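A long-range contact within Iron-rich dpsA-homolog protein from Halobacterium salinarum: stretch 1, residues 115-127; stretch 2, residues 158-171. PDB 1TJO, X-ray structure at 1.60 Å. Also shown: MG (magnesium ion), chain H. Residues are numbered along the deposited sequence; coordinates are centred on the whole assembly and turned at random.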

ATOM      1  N   ILE A 115      20.794  29.789 -11.780  1.00 19.42           N
ATOM      2  CA  ILE A 115      20.567  28.900 -10.627  1.00 19.66           C
ATOM      3  C   ILE A 115      21.524  29.105  -9.444  1.00 19.22           C
ATOM      4  O   ILE A 115      21.119  28.987  -8.292  1.00 19.54           O
ATOM      5  CB  ILE A 115      20.445  27.387 -11.080  1.00 20.40           C
ATOM      6  CG1 ILE A 115      19.957  26.512  -9.920  1.00 20.66           C
ATOM      7  CG2 ILE A 115      21.760  26.861 -11.626  1.00 21.68           C
ATOM      8  CD1 ILE A 115      18.581  26.881  -9.415  1.00 19.49           C
ATOM      9  N   ARG A 116      22.782  29.419  -9.704  1.00 18.75           N
ATOM     10  CA  ARG A 116      23.715  29.638  -8.635  1.00 18.04           C
ATOM     11  C   ARG A 116      23.267  30.867  -7.800  1.00 19.21           C
ATOM     12  O   ARG A 116      23.290  30.823  -6.563  1.00 21.29           O
ATOM     13  CB  ARG A 116      25.127  29.791  -9.187  1.00 18.88           C
ATOM     14  CG  ARG A 116      25.774  28.543  -9.686  1.00 18.97           C
ATOM     15  CD  ARG A 116      27.293  28.664  -9.851  1.00 21.29           C
ATOM     16  NE  ARG A 116      27.935  28.787  -8.551  1.00 19.13           N
ATOM     17  CZ  ARG A 116      28.247  27.771  -7.755  1.00 19.07           C
ATOM     18  NH1 ARG A 116      28.049  26.501  -8.084  1.00 19.66           N
ATOM     19  NH2 ARG A 116      28.756  28.039  -6.571  1.00 19.50           N
ATOM     20  N   THR A 117      22.823  31.926  -8.476  1.00 19.36           N
ATOM     21  CA  THR A 117      22.373  33.114  -7.785  1.00 19.47           C
ATOM     22  C   THR A 117      21.146  32.808  -6.966  1.00 18.82           C
ATOM     23  O   THR A 117      21.034  33.223  -5.792  1.00 18.21           O
ATOM     24  CB  THR A 117      22.103  34.197  -8.805  1.00 21.32           C
ATOM     25  OG1 THR A 117      23.349  34.610  -9.368  1.00 21.52           O
ATOM     26  CG2 THR A 117      21.499  35.456  -8.166  1.00 23.48           C
ATOM     27  N   SER A 118      20.208  32.103  -7.595  1.00 18.49           N
ATOM     28  CA  SER A 118      18.962  31.741  -6.984  1.00 18.40           C
ATOM     29  C   SER A 118      19.191  30.927  -5.718  1.00 17.21           C
ATOM     30  O   SER A 118      18.680  31.270  -4.671  1.00 18.74           O
ATOM     31  CB  SER A 118      18.042  30.988  -7.973  1.00 18.19           C
ATOM     32  OG  SER A 118      17.790  31.798  -9.121  1.00 20.56           O
ATOM     33  N   LEU A 119      19.980  29.861  -5.796  1.00 18.04           N
ATOM     34  CA  LEU A 119      20.252  29.077  -4.626  1.00 19.10           C
ATOM     35  C   LEU A 119      20.993  29.848  -3.541  1.00 19.21           C
ATOM     36  O   LEU A 119      20.694  29.642  -2.380  1.00 18.68           O
ATOM     37  CB  LEU A 119      21.016  27.816  -4.980  1.00 19.64           C
ATOM     38  CG  LEU A 119      20.293  26.503  -5.277  1.00 26.23           C
ATOM     39  CD1 LEU A 119      18.815  26.523  -5.596  1.00 24.71           C
ATOM     40  CD2 LEU A 119      21.140  25.585  -6.125  1.00 23.61           C
ATOM     41  N   ALA A 120      21.920  30.737  -3.912  1.00 19.07           N
ATOM     42  CA  ALA A 120      22.627  31.503  -2.899  1.00 19.75           C
ATOM     43  C   ALA A 120      21.657  32.431  -2.156  1.00 19.26           C
ATOM     44  O   ALA A 120      21.755  32.624  -0.937  1.00 19.07           O
ATOM     45  CB  ALA A 120      23.709  32.290  -3.526  1.00 20.53           C
ATOM     46  N   ASN A 121      20.697  32.998  -2.874  1.00 18.56           N
ATOM     47  CA  ASN A 121      19.674  33.828  -2.240  1.00 18.93           C
ATOM     48  C   ASN A 121      18.805  32.995  -1.262  1.00 19.48           C
ATOM     49  O   ASN A 121      18.444  33.464  -0.139  1.00 20.40           O
ATOM     50  CB  ASN A 121      18.784  34.489  -3.304  1.00 18.29           C
ATOM     51  CG  ASN A 121      19.464  35.594  -4.047  1.00 20.18           C
ATOM     52  OD1 ASN A 121      20.407  36.185  -3.545  1.00 20.90           O
ATOM     53  ND2 ASN A 121      18.960  35.940  -5.225  1.00 18.16           N
ATOM     54  N   ASP A 122      18.518  31.753  -1.649  1.00 18.96           N
ATOM     55  CA  ASP A 122      17.735  30.870  -0.783  1.00 20.36           C
ATOM     56  C   ASP A 122      18.511  30.501   0.457  1.00 19.55           C
ATOM     57  O   ASP A 122      17.956  30.443   1.540  1.00 19.65           O
ATOM     58  CB  ASP A 122      17.311  29.581  -1.514  1.00 20.61           C
ATOM     59  CG  ASP A 122      16.368  29.855  -2.642  1.00 22.99           C
ATOM     60  OD1 ASP A 122      15.714  30.947  -2.613  1.00 20.74           O
ATOM     61  OD2 ASP A 122      16.219  29.033  -3.597  1.00 21.61           O
ATOM     62  N   MET A 123      19.780  30.201   0.273  1.00 20.26           N
ATOM     63  CA  MET A 123      20.683  29.819   1.350  1.00 21.51           C
ATOM     64  C   MET A 123      20.707  30.896   2.435  1.00 21.59           C
ATOM     65  O   MET A 123      20.685  30.574   3.601  1.00 21.35           O
ATOM     66  CB  MET A 123      22.101  29.565   0.824  1.00 23.36           C
ATOM     67  CG  MET A 123      22.829  28.585   1.724  1.00 26.27           C
ATOM     68  SD  MET A 123      24.480  28.122   1.119  1.00 32.72           S
ATOM     69  CE  MET A 123      25.186  29.552   1.191  1.00 33.29           C
ATOM     70  N   ALA A 124      20.661  32.149   2.035  1.00 21.23           N
ATOM     71  CA  ALA A 124      20.673  33.276   2.978  1.00 21.24           C
ATOM     72  C   ALA A 124      19.378  33.334   3.785  1.00 20.28           C
ATOM     73  O   ALA A 124      19.384  33.646   4.991  1.00 22.23           O
ATOM     74  CB  ALA A 124      20.903  34.597   2.267  1.00 21.87           C
ATOM     75  N   ILE A 125      18.270  33.056   3.128  1.00 19.62           N
ATOM     76  CA  ILE A 125      16.999  32.967   3.828  1.00 17.96           C
ATOM     77  C   ILE A 125      17.032  31.841   4.861  1.00 17.50           C
ATOM     78  O   ILE A 125      16.637  32.047   5.991  1.00 18.43           O
ATOM     79  CB  ILE A 125      15.831  32.795   2.848  1.00 18.46           C
ATOM     80  CG1 ILE A 125      15.688  34.014   1.929  1.00 20.38           C
ATOM     81  CG2 ILE A 125      14.593  32.590   3.632  1.00 18.89           C
ATOM     82  CD1 ILE A 125      14.692  33.836   0.838  1.00 24.12           C
ATOM     83  N   TYR A 126      17.470  30.644   4.462  1.00 17.58           N
ATOM     84  CA  TYR A 126      17.537  29.517   5.393  1.00 18.26           C
ATOM     85  C   TYR A 126      18.337  29.844   6.606  1.00 18.37           C
ATOM     86  O   TYR A 126      17.926  29.569   7.736  1.00 19.15           O
ATOM     87  CB  TYR A 126      18.161  28.272   4.742  1.00 19.15           C
ATOM     88  CG  TYR A 126      17.165  27.408   3.992  1.00 17.67           C
ATOM     89  CD1 TYR A 126      17.155  27.397   2.616  1.00 19.57           C
ATOM     90  CD2 TYR A 126      16.303  26.530   4.673  1.00 17.81           C
ATOM     91  CE1 TYR A 126      16.275  26.597   1.919  1.00 19.85           C
ATOM     92  CE2 TYR A 126      15.416  25.717   3.981  1.00 17.27           C
ATOM     93  CZ  TYR A 126      15.416  25.757   2.603  1.00 19.24           C
ATOM     94  OH  TYR A 126      14.586  24.959   1.860  1.00 19.50           O
ATOM     95  N   GLY A 127      19.486  30.468   6.383  1.00 19.43           N
ATOM     96  CA  GLY A 127      20.378  30.804   7.469  1.00 20.64           C
ATOM     97  C   GLY A 127      19.759  31.734   8.459  1.00 20.21           C
ATOM     98  O   GLY A 127      19.883  31.530   9.670  1.00 18.93           O
TER
HETATM   99 MG    MG H1402      30.244  19.666   2.970  0.50 30.13          MG
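Stretch 2 (158-171) ELEDDAHHIEHYLE

Stretch 2 lies on stretch 1 as a second helix running the other way. Residues 158-169 are helical, with phi and psi near -62° and -42°, and their axis crosses that of helix 115-127 at -149°, so the pair is roughly antiparallel. At closest approach the axes are 9.6 Å apart. The register follows from the direction: Ala163 faces Tyr126, their CA atoms 5.9 Å apart, and Leu170 lies near Arg116, CA to CA 6.8 Å.

Three residues cover the most surface: Leu170, Tyr126 and Ile166. Ile166 (chi1 m, chi2 t) points toward stretch 1 and enters as a knob among Leu119, Asp122, Met123 and Tyr126. Its CG2 sits 3.9 Å from Leu119 CB and 3.9 Å from Met123 CB, while its CD1 reaches Tyr126 CE1 at 3.4 Å. Tyr126 returns the gesture, its side chain lodged among Leu159, Asp162, Ala163 and Ile166. Ala163 CA and Asp162 C lie over one face of the Tyr126 ring, and Ala163 CB is 3.6 Å from Tyr126 CB. The hydroxyl is not left dry. A water accepts a hydrogen bond from Tyr126 OH at 2.7 Å and donates one to Asp162 OD2, also at 2.7 Å.

Leu170 closes the far end. Its CA-to-CB bond points sideways, but chi1 m and chi2 t carry the methyls inward, CD2 to 4.2 Å from Leu119 CB and CD1 to 4.2 Å from Met123 SD. Arg116 works on the same residue twice: Leu170 CD2 packs over one guanidinium face, and Arg116 NH2 donates a nearly linear hydrogen bond to Leu170 O at 2.9 Å. The rule to read here is reciprocal knobs, Ile166 and Tyr126 each helping to form the other's hole, with one direct hydrogen bond, Arg116 to the Leu170 carbonyl, at the end of the contact where Leu170 packs.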

ATOM      1  N   GLU A 158      14.540  19.695   9.747  1.00 22.24           N
ATOM      2  CA  GLU A 158      14.142  19.647   8.330  1.00 23.18           C
ATOM      3  C   GLU A 158      14.674  20.838   7.542  1.00 20.79           C
ATOM      4  O   GLU A 158      15.183  20.676   6.426  1.00 21.92           O
ATOM      5  CB  GLU A 158      12.637  19.636   8.213  1.00 24.00           C
ATOM      6  CG  GLU A 158      11.935  18.465   8.893  1.00 28.60           C
ATOM      7  CD  GLU A 158      12.416  17.101   8.480  1.00 38.50           C
ATOM      8  OE1 GLU A 158      12.800  16.916   7.286  1.00 41.79           O
ATOM      9  OE2 GLU A 158      12.388  16.176   9.355  1.00 42.92           O
ATOM     10  N   LEU A 159      14.621  22.027   8.133  1.00 20.28           N
ATOM     11  CA  LEU A 159      15.115  23.239   7.457  1.00 20.39           C
ATOM     12  C   LEU A 159      16.632  23.177   7.342  1.00 20.30           C
ATOM     13  O   LEU A 159      17.184  23.549   6.287  1.00 20.17           O
ATOM     14  CB  LEU A 159      14.637  24.482   8.198  1.00 22.11           C
ATOM     15  CG  LEU A 159      13.164  24.849   8.060  1.00 26.15           C
ATOM     16  CD1 LEU A 159      12.225  23.705   7.961  1.00 35.06           C
ATOM     17  CD2 LEU A 159      12.773  25.808   9.201  1.00 29.46           C
ATOM     18  N   GLU A 160      17.310  22.679   8.372  1.00 20.52           N
ATOM     19  CA  GLU A 160      18.781  22.528   8.308  1.00 21.06           C
ATOM     20  C   GLU A 160      19.175  21.536   7.241  1.00 21.89           C
ATOM     21  O   GLU A 160      20.174  21.736   6.532  1.00 21.36           O
ATOM     22  CB  GLU A 160      19.419  22.200   9.661  1.00 21.10           C
ATOM     23  CG  GLU A 160      19.309  23.346  10.687  1.00 21.01           C
ATOM     24  CD  GLU A 160      20.301  23.204  11.834  1.00 24.79           C
ATOM     25  OE1 GLU A 160      21.252  22.396  11.715  1.00 27.26           O
ATOM     26  OE2 GLU A 160      20.124  23.898  12.864  1.00 25.48           O
ATOM     27  N   ASP A 161      18.419  20.453   7.101  1.00 21.18           N
ATOM     28  CA  ASP A 161      18.773  19.498   6.080  1.00 21.95           C
ATOM     29  C   ASP A 161      18.687  20.130   4.708  1.00 21.61           C
ATOM     30  O   ASP A 161      19.585  19.965   3.851  1.00 20.46           O
ATOM     31  CB  ASP A 161      17.849  18.293   6.139  1.00 22.26           C
ATOM     32  CG  ASP A 161      18.404  17.106   5.367  1.00 29.78           C
ATOM     33  OD1 ASP A 161      17.655  16.512   4.571  1.00 38.52           O
ATOM     34  OD2 ASP A 161      19.599  16.758   5.452  1.00 37.78           O
ATOM     35  N   ASP A 162      17.618  20.870   4.442  1.00 19.93           N
ATOM     36  CA  ASP A 162      17.519  21.515   3.129  1.00 21.35           C
ATOM     37  C   ASP A 162      18.553  22.613   2.890  1.00 21.05           C
ATOM     38  O   ASP A 162      19.087  22.732   1.806  1.00 20.54           O
ATOM     39  CB  ASP A 162      16.130  22.106   2.937  1.00 21.52           C
ATOM     40  CG  ASP A 162      15.082  21.048   2.788  1.00 25.90           C
ATOM     41  OD1 ASP A 162      15.498  19.932   2.386  1.00 28.63           O
ATOM     42  OD2 ASP A 162      13.877  21.234   2.984  1.00 24.60           O
ATOM     43  N   ALA A 163      18.868  23.393   3.926  1.00 20.17           N
ATOM     44  CA  ALA A 163      19.933  24.396   3.820  1.00 19.93           C
ATOM     45  C   ALA A 163      21.270  23.751   3.476  1.00 19.78           C
ATOM     46  O   ALA A 163      22.025  24.235   2.633  1.00 18.81           O
ATOM     47  CB  ALA A 163      20.055  25.174   5.095  1.00 20.27           C
ATOM     48  N   HIS A 164      21.543  22.649   4.127  1.00 19.93           N
ATOM     49  CA  HIS A 164      22.760  21.867   3.880  1.00 21.06           C
ATOM     50  C   HIS A 164      22.806  21.347   2.432  1.00 19.62           C
ATOM     51  O   HIS A 164      23.877  21.377   1.819  1.00 20.12           O
ATOM     52  CB  HIS A 164      22.867  20.726   4.895  1.00 23.08           C
ATOM     53  CG  HIS A 164      23.865  19.699   4.528  1.00 26.90           C
ATOM     54  ND1 HIS A 164      23.508  18.466   4.028  1.00 33.75           N
ATOM     55  CD2 HIS A 164      25.215  19.742   4.520  1.00 26.22           C
ATOM     56  CE1 HIS A 164      24.606  17.779   3.762  1.00 35.28           C
ATOM     57  NE2 HIS A 164      25.654  18.532   4.045  1.00 34.28           N
ATOM     58  N   HIS A 165      21.685  20.884   1.880  1.00 19.29           N
ATOM     59  CA  HIS A 165      21.652  20.410   0.507  1.00 20.04           C
ATOM     60  C   HIS A 165      22.028  21.544  -0.429  1.00 19.23           C
ATOM     61  O   HIS A 165      22.789  21.370  -1.367  1.00 18.51           O
ATOM     62  CB  HIS A 165      20.257  19.902   0.132  1.00 21.66           C
ATOM     63  CG  HIS A 165      19.992  18.519   0.577  1.00 28.67           C
ATOM     64  ND1 HIS A 165      19.656  17.512  -0.307  1.00 36.72           N
ATOM     65  CD2 HIS A 165      19.934  17.978   1.811  1.00 35.14           C
ATOM     66  CE1 HIS A 165      19.438  16.400   0.375  1.00 35.86           C
ATOM     67  NE2 HIS A 165      19.594  16.655   1.662  1.00 39.54           N
ATOM     68  N   ILE A 166      21.493  22.722  -0.173  1.00 19.15           N
ATOM     69  CA  ILE A 166      21.843  23.878  -1.021  1.00 20.87           C
ATOM     70  C   ILE A 166      23.315  24.197  -0.948  1.00 20.11           C
ATOM     71  O   ILE A 166      23.963  24.441  -2.003  1.00 19.85           O
ATOM     72  CB  ILE A 166      20.947  25.118  -0.696  1.00 21.41           C
ATOM     73  CG1 ILE A 166      19.503  24.848  -1.101  1.00 22.74           C
ATOM     74  CG2 ILE A 166      21.509  26.418  -1.337  1.00 23.64           C
ATOM     75  CD1 ILE A 166      18.504  25.834  -0.549  1.00 27.15           C
ATOM     76  N   GLU A 167      23.872  24.169   0.262  1.00 20.93           N
ATOM     77  CA  GLU A 167      25.298  24.348   0.436  1.00 21.03           C
ATOM     78  C   GLU A 167      26.096  23.364  -0.421  1.00 21.04           C
ATOM     79  O   GLU A 167      27.030  23.757  -1.109  1.00 19.61           O
ATOM     80  CB  GLU A 167      25.702  24.217   1.921  1.00 22.74           C
ATOM     81  CG  GLU A 167      27.160  24.561   2.181  1.00 27.28           C
ATOM     82  CD  GLU A 167      27.456  25.011   3.605  1.00 33.95           C
ATOM     83  OE1 GLU A 167      27.407  24.152   4.495  1.00 37.48           O
ATOM     84  OE2 GLU A 167      27.802  26.202   3.814  1.00 38.47           O
ATOM     85  N   HIS A 168      25.712  22.081  -0.398  1.00 19.24           N
ATOM     86  CA  HIS A 168      26.314  21.104  -1.294  1.00 20.03           C
ATOM     87  C   HIS A 168      26.174  21.317  -2.772  1.00 19.70           C
ATOM     88  O   HIS A 168      27.147  21.110  -3.490  1.00 19.24           O
ATOM     89  CB  HIS A 168      25.932  19.706  -0.920  1.00 19.97           C
ATOM     90  CG  HIS A 168      26.735  19.179   0.227  1.00 25.49           C
ATOM     91  ND1 HIS A 168      26.916  17.826   0.458  1.00 23.35           N
ATOM     92  CD2 HIS A 168      27.453  19.833   1.178  1.00 27.00           C
ATOM     93  CE1 HIS A 168      27.692  17.678   1.524  1.00 26.37           C
ATOM     94  NE2 HIS A 168      28.021  18.877   1.980  1.00 28.32           N
ATOM     95  N   TYR A 169      25.005  21.773  -3.226  1.00 18.74           N
ATOM     96  CA  TYR A 169      24.818  22.018  -4.656  1.00 19.41           C
ATOM     97  C   TYR A 169      25.780  23.103  -5.173  1.00 19.18           C
ATOM     98  O   TYR A 169      26.180  23.046  -6.329  1.00 20.13           O
ATOM     99  CB  TYR A 169      23.432  22.512  -4.931  1.00 18.92           C
ATOM    100  CG  TYR A 169      22.387  21.435  -5.145  1.00 20.68           C
ATOM    101  CD1 TYR A 169      22.538  20.478  -6.144  1.00 21.95           C
ATOM    102  CD2 TYR A 169      21.276  21.368  -4.317  1.00 20.43           C
ATOM    103  CE1 TYR A 169      21.551  19.523  -6.364  1.00 23.90           C
ATOM    104  CE2 TYR A 169      20.322  20.390  -4.514  1.00 22.80           C
ATOM    105  CZ  TYR A 169      20.461  19.487  -5.535  1.00 24.06           C
ATOM    106  OH  TYR A 169      19.463  18.549  -5.754  1.00 24.59           O
ATOM    107  N   LEU A 170      26.107  24.058  -4.293  1.00 19.45           N
ATOM    108  CA  LEU A 170      26.980  25.193  -4.579  1.00 20.02           C
ATOM    109  C   LEU A 170      28.462  24.929  -4.433  1.00 20.13           C
ATOM    110  O   LEU A 170      29.290  25.775  -4.804  1.00 20.97           O
ATOM    111  CB  LEU A 170      26.611  26.388  -3.700  1.00 19.63           C
ATOM    112  CG  LEU A 170      25.240  26.972  -4.016  1.00 19.68           C
ATOM    113  CD1 LEU A 170      24.784  28.048  -3.048  1.00 22.48           C
ATOM    114  CD2 LEU A 170      25.146  27.487  -5.476  1.00 21.68           C
ATOM    115  N   GLU A 171      28.806  23.799  -3.860  1.00 21.05           N
ATOM    116  CA  GLU A 171      30.215  23.452  -3.650  1.00 20.90           C
ATOM    117  C   GLU A 171      30.989  23.263  -4.925  1.00 20.90           C
ATOM    118  O   GLU A 171      30.449  22.895  -5.947  1.00 21.76           O
ATOM    119  CB  GLU A 171      30.377  22.211  -2.798  1.00 20.90           C
ATOM    120  CG  GLU A 171      30.325  22.515  -1.323  1.00 23.97           C
ATOM    121  CD  GLU A 171      31.593  23.115  -0.789  1.00 26.59           C
ATOM    122  OE1 GLU A 171      32.550  23.366  -1.562  1.00 28.20           O
ATOM    123  OE2 GLU A 171      31.632  23.326   0.444  1.00 31.72           O
TER
HETATM  124  O   HOH W   1      28.409  23.757  -7.493  1.00 24.43           O
HETATM  125  O   HOH W   2      12.730  23.639   3.233  1.00 22.52           O
HETATM  126  O   HOH W   3      30.191  21.683   2.320  1.00 38.16           O
HETATM  127  O   HOH W   4      29.054  20.198   4.369  1.00 33.47           O
HETATM  128  O   HOH W   5      31.957  20.046   3.841  1.00 55.73           O